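Alpha-ketoglutarate-dependent non-heme iron oxygenase EasH (Aspergillus japonicus, PDB 5M0T) is an iron(II)- and 2-oxoglutarate-dependent oxygenase of the phytanoyl-CoA dioxygenase family that takes part in the biosynthesis of the ergot alkaloid cycloclavine. Local coordinates at residues E165-H176 and K207-T217; R17-F25 and D94-L104. All coordinates share one frame; numbering follows the deposited sequence.

Contact 1 of 2, residues E165-H176 and K207-T217; sequences ENGATRVLPGSH and KTLHGAGKNNT. With FE2 (Fe (II) ion), chain C; AKG (2-oxoglutaric acid), chain D.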
loop_
_atom_site.group_PDB
_atom_site.type_symbol
_atom_site.label_atom_id
_atom_site.label_comp_id
_atom_site.label_asym_id
_atom_site.label_seq_id
_atom_site.Cartn_x
_atom_site.Cartn_y
_atom_site.Cartn_z
ATOM N N GLU A 165 32.420 -1.074 -18.059
ATOM C CA GLU A 165 32.098 -1.185 -19.479
ATOM C C GLU A 165 30.781 -1.901 -19.819
ATOM O O GLU A 165 30.098 -1.502 -20.761
ATOM C CB GLU A 165 33.249 -1.877 -20.214
ATOM C CG GLU A 165 34.482 -0.985 -20.351
ATOM C CD GLU A 165 34.617 -0.364 -21.744
ATOM O OE1 GLU A 165 34.512 -1.120 -22.737
ATOM O OE2 GLU A 165 34.864 0.863 -21.872
ATOM N N ASN A 166 30.422 -2.946 -19.076
ATOM C CA ASN A 166 29.248 -3.762 -19.433
ATOM C C ASN A 166 27.929 -3.282 -18.825
ATOM O O ASN A 166 26.913 -3.950 -18.987
ATOM C CB ASN A 166 29.496 -5.275 -19.192
ATOM C CG ASN A 166 29.249 -5.735 -17.769
ATOM O OD1 ASN A 166 28.841 -4.968 -16.889
ATOM N ND2 ASN A 166 29.506 -7.029 -17.541
ATOM N N GLY A 167 27.946 -2.142 -18.133
ATOM C CA GLY A 167 26.717 -1.515 -17.645
ATOM C C GLY A 167 26.429 -1.645 -16.154
ATOM O O GLY A 167 25.283 -1.439 -15.723
ATOM N N ALA A 168 27.455 -1.934 -15.352
ATOM C CA ALA A 168 27.285 -1.994 -13.894
ATOM C C ALA A 168 26.531 -0.772 -13.377
ATOM O O ALA A 168 26.803 0.354 -13.793
ATOM C CB ALA A 168 28.628 -2.129 -13.181
ATOM N N THR A 169 25.587 -1.030 -12.474
ATOM C CA THR A 169 24.717 -0.028 -11.884
ATOM C C THR A 169 25.543 1.106 -11.331
ATOM O O THR A 169 26.524 0.859 -10.645
ATOM C CB THR A 169 23.874 -0.648 -10.754
ATOM O OG1 THR A 169 23.240 -1.830 -11.241
ATOM C CG2 THR A 169 22.802 0.304 -10.266
ATOM N N ARG A 170 25.153 2.340 -11.650
ATOM C CA ARG A 170 25.900 3.525 -11.244
ATOM C C ARG A 170 25.211 4.188 -10.073
ATOM O O ARG A 170 24.008 4.221 -10.035
ATOM C CB ARG A 170 26.061 4.472 -12.429
ATOM C CG ARG A 170 26.777 3.792 -13.585
ATOM C CD ARG A 170 27.357 4.766 -14.603
ATOM N NE ARG A 170 28.626 4.236 -15.118
ATOM C CZ ARG A 170 29.817 4.837 -15.073
ATOM N NH1 ARG A 170 29.979 6.046 -14.560
ATOM N NH2 ARG A 170 30.878 4.212 -15.584
ATOM N N VAL A 171 25.973 4.676 -9.100
ATOM C CA VAL A 171 25.410 5.184 -7.845
ATOM C C VAL A 171 26.170 6.417 -7.406
ATOM O O VAL A 171 27.340 6.546 -7.700
ATOM C CB VAL A 171 25.437 4.123 -6.707
ATOM C CG1 VAL A 171 24.680 2.850 -7.112
ATOM C CG2 VAL A 171 26.862 3.773 -6.300
ATOM N N LEU A 172 25.489 7.334 -6.733
ATOM C CA LEU A 172 26.114 8.502 -6.139
ATOM C C LEU A 172 26.004 8.380 -4.617
ATOM O O LEU A 172 24.969 8.717 -4.046
ATOM C CB LEU A 172 25.449 9.793 -6.628
ATOM C CG LEU A 172 25.805 10.234 -8.052
ATOM C CD1 LEU A 172 24.964 11.425 -8.485
ATOM C CD2 LEU A 172 27.279 10.587 -8.181
ATOM N N PRO A 173 27.072 7.881 -3.961
ATOM C CA PRO A 173 27.114 7.842 -2.503
ATOM C C PRO A 173 26.926 9.229 -1.908
ATOM O O PRO A 173 27.526 10.184 -2.401
ATOM C CB PRO A 173 28.522 7.319 -2.208
ATOM C CG PRO A 173 28.905 6.553 -3.401
ATOM C CD PRO A 173 28.260 7.248 -4.559
ATOM N N GLY A 174 26.071 9.349 -0.897
ATOM C CA GLY A 174 25.806 10.643 -0.254
ATOM C C GLY A 174 24.583 11.373 -0.784
ATOM O O GLY A 174 24.128 12.322 -0.142
ATOM N N SER A 175 24.037 10.939 -1.936
ATOM C CA SER A 175 22.882 11.626 -2.558
ATOM C C SER A 175 21.586 11.515 -1.753
ATOM O O SER A 175 20.707 12.381 -1.852
ATOM C CB SER A 175 22.675 11.196 -4.016
ATOM O OG SER A 175 22.523 9.805 -4.172
ATOM N N HIS A 176 21.482 10.475 -0.934
ATOM C CA HIS A 176 20.415 10.372 0.067
ATOM C C HIS A 176 20.322 11.514 1.098
ATOM O O HIS A 176 19.312 11.623 1.795
ATOM C CB HIS A 176 20.472 9.006 0.761
ATOM C CG HIS A 176 21.570 8.875 1.768
ATOM N ND1 HIS A 176 22.900 9.081 1.465
ATOM C CD2 HIS A 176 21.532 8.560 3.084
ATOM C CE1 HIS A 176 23.632 8.908 2.547
ATOM N NE2 HIS A 176 22.826 8.589 3.543
ATOM N N LYS A 207 16.305 6.611 -1.549
ATOM C CA LYS A 207 16.695 8.004 -1.555
ATOM C C LYS A 207 18.006 8.257 -2.262
ATOM O O LYS A 207 18.394 9.389 -2.402
ATOM C CB LYS A 207 16.771 8.508 -0.119
ATOM C CG LYS A 207 15.424 8.454 0.562
ATOM C CD LYS A 207 15.514 8.870 2.011
ATOM C CE LYS A 207 15.096 10.276 2.244
ATOM N NZ LYS A 207 14.877 10.505 3.694
ATOM N N THR A 208 18.669 7.206 -2.726
ATOM C CA THR A 208 19.982 7.314 -3.328
ATOM C C THR A 208 19.871 7.293 -4.851
ATOM O O THR A 208 19.231 6.402 -5.420
ATOM C CB THR A 208 20.869 6.162 -2.839
ATOM O OG1 THR A 208 20.966 6.213 -1.397
ATOM C CG2 THR A 208 22.255 6.223 -3.449
ATOM N N LEU A 209 20.511 8.275 -5.496
ATOM C CA LEU A 209 20.535 8.389 -6.952
ATOM C C LEU A 209 21.330 7.247 -7.556
ATOM O O LEU A 209 22.439 6.970 -7.129
ATOM C CB LEU A 209 21.147 9.715 -7.420
ATOM C CG LEU A 209 20.259 10.950 -7.280
ATOM C CD1 LEU A 209 21.088 12.219 -7.442
ATOM C CD2 LEU A 209 19.093 10.935 -8.277
ATOM N N HIS A 210 20.731 6.580 -8.528
ATOM C CA HIS A 210 21.332 5.438 -9.176
ATOM C C HIS A 210 20.726 5.250 -10.571
ATOM O O HIS A 210 19.698 5.838 -10.887
ATOM C CB HIS A 210 21.050 4.180 -8.350
ATOM C CG HIS A 210 19.624 3.762 -8.416
ATOM N ND1 HIS A 210 18.651 4.299 -7.605
ATOM C CD2 HIS A 210 18.989 2.924 -9.264
ATOM C CE1 HIS A 210 17.478 3.787 -7.936
ATOM N NE2 HIS A 210 17.652 2.963 -8.956
ATOM N N GLY A 211 21.350 4.409 -11.382
ATOM C CA GLY A 211 20.761 3.975 -12.652
ATOM C C GLY A 211 21.630 2.939 -13.347
ATOM O O GLY A 211 22.844 2.900 -13.140
ATOM N N ALA A 212 21.003 2.074 -14.142
ATOM C CA ALA A 212 21.708 1.060 -14.929
ATOM C C ALA A 212 22.657 1.764 -15.873
ATOM O O ALA A 212 22.296 2.781 -16.454
ATOM C CB ALA A 212 20.731 0.194 -15.715
ATOM N N GLY A 213 23.860 1.227 -16.009
ATOM C CA GLY A 213 24.907 1.840 -16.818
ATOM C C GLY A 213 24.762 1.508 -18.293
ATOM O O GLY A 213 23.957 0.654 -18.672
ATOM N N LYS A 214 25.552 2.208 -19.107
ATOM C CA LYS A 214 25.677 1.935 -20.529
ATOM C C LYS A 214 26.444 0.616 -20.730
ATOM O O LYS A 214 27.505 0.422 -20.130
ATOM C CB LYS A 214 26.430 3.091 -21.225
ATOM C CG LYS A 214 26.131 3.283 -22.713
ATOM C CD LYS A 214 27.284 3.004 -23.665
ATOM C CE LYS A 214 26.964 3.490 -25.081
ATOM N NZ LYS A 214 25.906 2.696 -25.783
ATOM N N ASN A 215 25.900 -0.283 -21.549
ATOM C CA ASN A 215 26.587 -1.529 -21.931
ATOM C C ASN A 215 27.380 -1.289 -23.231
ATOM O O ASN A 215 26.839 -1.436 -24.297
ATOM C CB ASN A 215 25.565 -2.681 -22.086
ATOM C CG ASN A 215 26.215 -4.054 -22.255
ATOM O OD1 ASN A 215 27.324 -4.178 -22.756
ATOM N ND2 ASN A 215 25.501 -5.106 -21.844
ATOM N N ASN A 216 28.659 -0.941 -23.100
ATOM C CA ASN A 216 29.587 -0.697 -24.226
ATOM C C ASN A 216 30.231 -1.943 -24.838
ATOM O O ASN A 216 31.096 -1.792 -25.705
ATOM C CB ASN A 216 30.772 0.183 -23.760
ATOM C CG ASN A 216 30.435 1.642 -23.673
ATOM O OD1 ASN A 216 30.071 2.236 -24.683
ATOM N ND2 ASN A 216 30.641 2.246 -22.495
ATOM N N THR A 217 29.873 -3.146 -24.404
ATOM C CA THR A 217 30.472 -4.364 -24.978
ATOM C C THR A 217 29.768 -4.711 -26.271
ATOM O O THR A 217 28.701 -4.180 -26.540
ATOM C CB THR A 217 30.370 -5.583 -24.054
ATOM O OG1 THR A 217 29.006 -6.014 -23.962
ATOM C CG2 THR A 217 30.929 -5.251 -22.648
HETATM FE FE FE2 C . 16.255 2.424 -10.113
HETATM C C1 AKG D . 15.498 0.645 -11.829
HETATM O O1 AKG D . 14.828 1.294 -11.026
HETATM O O2 AKG D . 15.010 0.066 -12.900
HETATM C C2 AKG D . 17.008 0.420 -11.671
HETATM O O5 AKG D . 17.633 1.212 -10.992
HETATM C C3 AKG D . 17.688 -0.763 -12.311
HETATM C C4 AKG D . 19.199 -0.722 -12.158
HETATM C C5 AKG D . 19.921 -1.870 -12.809
HETATM O O3 AKG D . 19.176 -2.864 -13.233
HETATM O O4 AKG D . 21.126 -1.867 -12.921
HETATM O O HOH W 1 23.486 -1.981 -18.599
HETATM O O HOH W 2 18.008 10.977 4.156
#
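Ser175 OG ties the two segments together at one end of their pairing: it accepts the backbone N-H of Leu209, N to OG 2.9 Å, and donates to Leu172 O at 2.7 Å, in the plane of that carbonyl. Serine suits the place because its short hydroxyl, held between backbone N and carbonyl carbon (chi1 56°), can serve both peptide groups at once. Leu172 O also takes Ser175 N, which closes a type II turn whose third residue is Gly174, where a positive phi of 96° suits a residue without a side chain. Beside the turn the leucines Leu172 and Leu209 run side by side, CD1 to CD1 4.1 Å.

Further along, Arg170 and Gly211 form an antiparallel hydrogen-bonded pair, Arg170 N to Gly211 O 2.8 Å and nearly straight at 173°. Val171 and His210 follow as a non-hydrogen-bonded pair, with Val171 CG1 against His210 CB. The backbones come closest at two glycines, CA of Gly167 to CA of Gly213 3.9 Å, and Gly213 N binds Gly167 O from above the carbonyl plane.

The ring of His210 turns away from the partner strand. Its ND1 donates to Thr208 O almost in the ring plane, which fixes the ring's rotation and points NE2 at the iron, 1.9 Å away. Thr169 OG1 donates to O4 of 2-oxoglutarate at 2.7 Å, and Ala212 CB packs near the same carboxylate; Arg222 and Gln129 also bind the 2-oxoglutarate. With His132 and Glu134, His210 completes the two-histidine, one-carboxylate facial triad of the cupin-fold 2-oxoglutarate oxygenases.

Contact 2 of 2, residues R17-F25 and D94-L104; sequences RSAGDEAIF and DELLHGLCKRL. With ZN (zinc ion), chain F.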
loop_
_atom_site.group_PDB
_atom_site.type_symbol
_atom_site.label_atom_id
_atom_site.label_comp_id
_atom_site.label_asym_id
_atom_site.label_seq_id
_atom_site.Cartn_x
_atom_site.Cartn_y
_atom_site.Cartn_z
ATOM N N ARG A 17 29.439 -9.904 3.332
ATOM C CA ARG A 17 28.187 -10.383 3.944
ATOM C C ARG A 17 28.373 -10.839 5.410
ATOM O O ARG A 17 27.512 -10.627 6.253
ATOM C CB ARG A 17 27.639 -11.546 3.109
ATOM C CG ARG A 17 26.270 -12.042 3.529
ATOM C CD ARG A 17 25.957 -13.445 3.038
ATOM N NE ARG A 17 24.796 -13.917 3.778
ATOM C CZ ARG A 17 23.521 -13.639 3.512
ATOM N NH1 ARG A 17 23.164 -12.910 2.468
ATOM N NH2 ARG A 17 22.584 -14.135 4.315
ATOM N N SER A 18 29.521 -11.441 5.695
ATOM C CA SER A 18 29.851 -11.930 7.030
ATOM C C SER A 18 30.035 -10.839 8.112
ATOM O O SER A 18 30.074 -11.166 9.311
ATOM C CB SER A 18 31.119 -12.766 6.949
ATOM O OG SER A 18 32.206 -11.953 6.539
ATOM N N ALA A 19 30.173 -9.571 7.703
ATOM C CA ALA A 19 30.305 -8.460 8.648
ATOM C C ALA A 19 29.018 -8.211 9.440
ATOM O O ALA A 19 29.049 -7.673 10.558
ATOM C CB ALA A 19 30.743 -7.199 7.932
ATOM N N GLY A 20 27.892 -8.629 8.869
ATOM C CA GLY A 20 26.625 -8.632 9.582
ATOM C C GLY A 20 25.856 -7.359 9.291
ATOM O O GLY A 20 26.386 -6.425 8.694
ATOM N N ASP A 21 24.614 -7.328 9.760
ATOM C CA ASP A 21 23.686 -6.252 9.444
ATOM C C ASP A 21 24.000 -4.905 10.097
ATOM O O ASP A 21 23.783 -3.870 9.463
ATOM C CB ASP A 21 22.223 -6.661 9.687
ATOM C CG ASP A 21 21.963 -7.233 11.077
ATOM O OD1 ASP A 21 20.971 -6.808 11.724
ATOM O OD2 ASP A 21 22.730 -8.142 11.470
ATOM N N GLU A 22 24.537 -4.907 11.322
ATOM C CA GLU A 22 24.886 -3.660 12.005
ATOM C C GLU A 22 25.940 -2.869 11.213
ATOM O O GLU A 22 25.782 -1.686 10.953
ATOM C CB GLU A 22 25.402 -3.914 13.426
ATOM C CG GLU A 22 24.392 -4.537 14.374
ATOM C CD GLU A 22 24.397 -6.072 14.408
ATOM O OE1 GLU A 22 24.894 -6.750 13.473
ATOM O OE2 GLU A 22 23.882 -6.647 15.396
ATOM N N ALA A 23 27.016 -3.543 10.836
ATOM C CA ALA A 23 28.102 -2.920 10.095
ATOM C C ALA A 23 27.646 -2.471 8.716
ATOM O O ALA A 23 28.004 -1.400 8.274
ATOM C CB ALA A 23 29.273 -3.875 9.988
ATOM N N ILE A 24 26.830 -3.280 8.056
ATOM C CA ILE A 24 26.302 -2.939 6.731
ATOM C C ILE A 24 25.311 -1.774 6.825
ATOM O O ILE A 24 25.338 -0.850 5.977
ATOM C CB ILE A 24 25.663 -4.172 6.050
ATOM C CG1 ILE A 24 26.763 -5.201 5.762
ATOM C CG2 ILE A 24 24.953 -3.783 4.753
ATOM C CD1 ILE A 24 26.282 -6.576 5.394
ATOM N N PHE A 25 24.462 -1.801 7.856
ATOM C CA PHE A 25 23.508 -0.730 8.061
ATOM C C PHE A 25 24.165 0.620 8.309
ATOM O O PHE A 25 23.634 1.647 7.873
ATOM C CB PHE A 25 22.511 -1.029 9.178
ATOM C CG PHE A 25 21.389 -0.013 9.251
ATOM C CD1 PHE A 25 20.457 0.072 8.212
ATOM C CD2 PHE A 25 21.286 0.871 10.320
ATOM C CE1 PHE A 25 19.438 1.006 8.249
ATOM C CE2 PHE A 25 20.270 1.805 10.368
ATOM C CZ PHE A 25 19.343 1.883 9.325
ATOM N N ASP A 94 16.000 -14.864 4.113
ATOM C CA ASP A 94 17.400 -14.536 4.383
ATOM C C ASP A 94 17.548 -13.620 5.611
ATOM O O ASP A 94 17.026 -12.506 5.633
ATOM C CB ASP A 94 18.032 -13.863 3.165
ATOM C CG ASP A 94 19.534 -13.788 3.261
ATOM O OD1 ASP A 94 20.072 -12.695 3.513
ATOM O OD2 ASP A 94 20.195 -14.837 3.120
ATOM N N GLU A 95 18.279 -14.097 6.618
ATOM C CA GLU A 95 18.497 -13.339 7.851
ATOM C C GLU A 95 19.159 -11.986 7.660
ATOM O O GLU A 95 18.808 -11.050 8.357
ATOM C CB GLU A 95 19.263 -14.178 8.882
ATOM C CG GLU A 95 18.298 -15.102 9.620
ATOM C CD GLU A 95 18.919 -16.363 10.195
ATOM O OE1 GLU A 95 19.493 -17.160 9.422
ATOM O OE2 GLU A 95 18.786 -16.584 11.420
ATOM N N LEU A 96 20.095 -11.865 6.728
ATOM C CA LEU A 96 20.716 -10.568 6.477
ATOM C C LEU A 96 19.709 -9.566 5.871
ATOM O O LEU A 96 19.644 -8.420 6.303
ATOM C CB LEU A 96 21.966 -10.693 5.593
ATOM C CG LEU A 96 22.634 -9.360 5.243
ATOM C CD1 LEU A 96 23.059 -8.652 6.513
ATOM C CD2 LEU A 96 23.823 -9.556 4.330
ATOM N N LEU A 97 18.930 -10.006 4.888
ATOM C CA LEU A 97 17.896 -9.160 4.298
ATOM C C LEU A 97 16.948 -8.640 5.377
ATOM O O LEU A 97 16.670 -7.457 5.452
ATOM C CB LEU A 97 17.114 -9.929 3.223
ATOM C CG LEU A 97 16.019 -9.208 2.419
ATOM C CD1 LEU A 97 15.985 -9.722 0.975
ATOM C CD2 LEU A 97 14.650 -9.333 3.072
ATOM N N HIS A 98 16.470 -9.538 6.217
ATOM C CA HIS A 98 15.518 -9.170 7.250
ATOM C C HIS A 98 16.117 -8.294 8.346
ATOM O O HIS A 98 15.446 -7.402 8.835
ATOM C CB HIS A 98 14.871 -10.418 7.833
ATOM C CG HIS A 98 13.917 -11.066 6.895
ATOM N ND1 HIS A 98 12.699 -10.505 6.584
ATOM C CD2 HIS A 98 14.009 -12.199 6.168
ATOM C CE1 HIS A 98 12.071 -11.274 5.715
ATOM N NE2 HIS A 98 12.845 -12.307 5.447
ATOM N N GLY A 99 17.374 -8.525 8.712
ATOM C CA GLY A 99 18.052 -7.662 9.691
ATOM C C GLY A 99 18.143 -6.217 9.225
ATOM O O GLY A 99 17.881 -5.299 9.995
ATOM N N LEU A 100 18.497 -6.032 7.955
ATOM C CA LEU A 100 18.618 -4.701 7.357
ATOM C C LEU A 100 17.266 -4.008 7.194
ATOM O O LEU A 100 17.152 -2.807 7.470
ATOM C CB LEU A 100 19.335 -4.775 6.006
ATOM C CG LEU A 100 20.812 -5.146 6.084
ATOM C CD1 LEU A 100 21.333 -5.679 4.756
ATOM C CD2 LEU A 100 21.640 -3.970 6.537
ATOM N N CYS A 101 16.250 -4.757 6.769
ATOM C CA CYS A 101 14.894 -4.211 6.655
ATOM C C CYS A 101 14.323 -3.787 8.017
ATOM O O CYS A 101 13.702 -2.727 8.114
ATOM C CB CYS A 101 13.961 -5.199 5.960
ATOM S SG CYS A 101 14.356 -5.478 4.209
ATOM N N LYS A 102 14.535 -4.603 9.056
ATOM C CA LYS A 102 14.084 -4.247 10.400
ATOM C C LYS A 102 14.699 -2.938 10.873
ATOM O O LYS A 102 14.021 -2.130 11.477
ATOM C CB LYS A 102 14.403 -5.346 11.416
ATOM C CG LYS A 102 13.457 -6.532 11.349
ATOM C CD LYS A 102 13.811 -7.578 12.395
ATOM C CE LYS A 102 13.198 -8.926 12.066
ATOM N NZ LYS A 102 13.958 -9.982 12.787
ATOM N N ARG A 103 15.978 -2.731 10.578
ATOM C CA ARG A 103 16.657 -1.500 10.954
ATOM C C ARG A 103 16.213 -0.291 10.131
ATOM O O ARG A 103 16.061 0.782 10.679
ATOM C CB ARG A 103 18.166 -1.662 10.844
ATOM C CG ARG A 103 18.761 -2.400 12.018
ATOM C CD ARG A 103 20.237 -2.666 11.817
ATOM N NE ARG A 103 20.601 -3.942 12.413
ATOM C CZ ARG A 103 20.701 -4.161 13.722
ATOM N NH1 ARG A 103 20.517 -3.183 14.620
ATOM N NH2 ARG A 103 21.021 -5.384 14.140
ATOM N N LEU A 104 16.041 -0.454 8.824
ATOM C CA LEU A 104 15.622 0.672 7.978
ATOM C C LEU A 104 14.177 1.082 8.264
ATOM O O LEU A 104 13.890 2.268 8.474
ATOM C CB LEU A 104 15.800 0.361 6.497
ATOM C CG LEU A 104 15.703 1.585 5.569
ATOM C CD1 LEU A 104 16.895 2.519 5.747
ATOM C CD2 LEU A 104 15.587 1.109 4.117
HETATM ZN ZN ZN F . 24.377 -8.409 14.540
HETATM O O HOH W 3 22.755 -9.278 13.749
HETATM O O HOH W 4 25.662 -8.233 16.057
#
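Arg17 and Asp94 meet from opposite directions in an end-on salt bridge, the shortest leg being Arg17 NH2 to Asp94 OD2 at 2.8 Å. NH2 also reaches OD1, and NH1 reaches OD1 alone, both on its syn side. A long, extended arginine spans this distance, and its guanidinium lies with one face over Leu96 CB while Arg17 CG rests on Leu96 CD2 at 3.6 Å.

At the other end Arg103 holds Asp21 side-on: NE and NH2 both bind OD1, NH2 to OD1 2.8 Å, from the same face and well above the carboxylate plane. Glu22 lays CG over a face of this guanidinium. Asp21 is a knob set among Leu96, Gly99, Leu100 and Arg103; Gly99, with no side chain, lets Asp21 OD1 come within 3.7 Å of its CA. Arg103 CB stands 3.7 Å from the centroid of the Phe25 ring, 4° off its normal, in a CH-pi contact. With CG anti to the backbone N (chi1 -171°) the ring is carried out over Arg103, and chi2 of 67° turns its face to CB. Between the two bridges, branched Ile24 fills in against Leu96 and Leu100, CG2 to Leu100 CD2 3.8 Å.

Farther out, Asp94 is the N-cap of its helix, OD1 accepting Leu97 N on the anti side. Glu22 OE1 and OE2 bind a zinc ion, whose water donates to Asp21 OD2.

The axes of helix segments 21-25 and 95-104 approach to 9.4 Å and cross at -53°. Behind them, Leu97 rests on strands 222-231 and 152-158, Leu100 on Phe155 of the latter, while Ile24 touches Ile15 of strand 14-16.

Both segments of contact 2 precede those of contact 1 in the sequence. Their centres lie 22 Å apart, and their nearest atoms, about 7 Å apart, do not touch. Contact 1 joins strands 170-171 and 210-211 of the small three-stranded sheet beside the iron site; contact 2 packs helices 21-31 and 95-105 against the seven-stranded sheet. That larger sheet relates them: strand 222-231 carries Arg222 to the 2-oxoglutarate of contact 1 and Leu227 and Met229 to the helix of contact 2, and strand 33-37, which directly follows helix 21-31, bears Val33 against Val171 and Thr208. Contact 1 thus supplies part of the active site, while contact 2 joins two helices that lie against the large sheet.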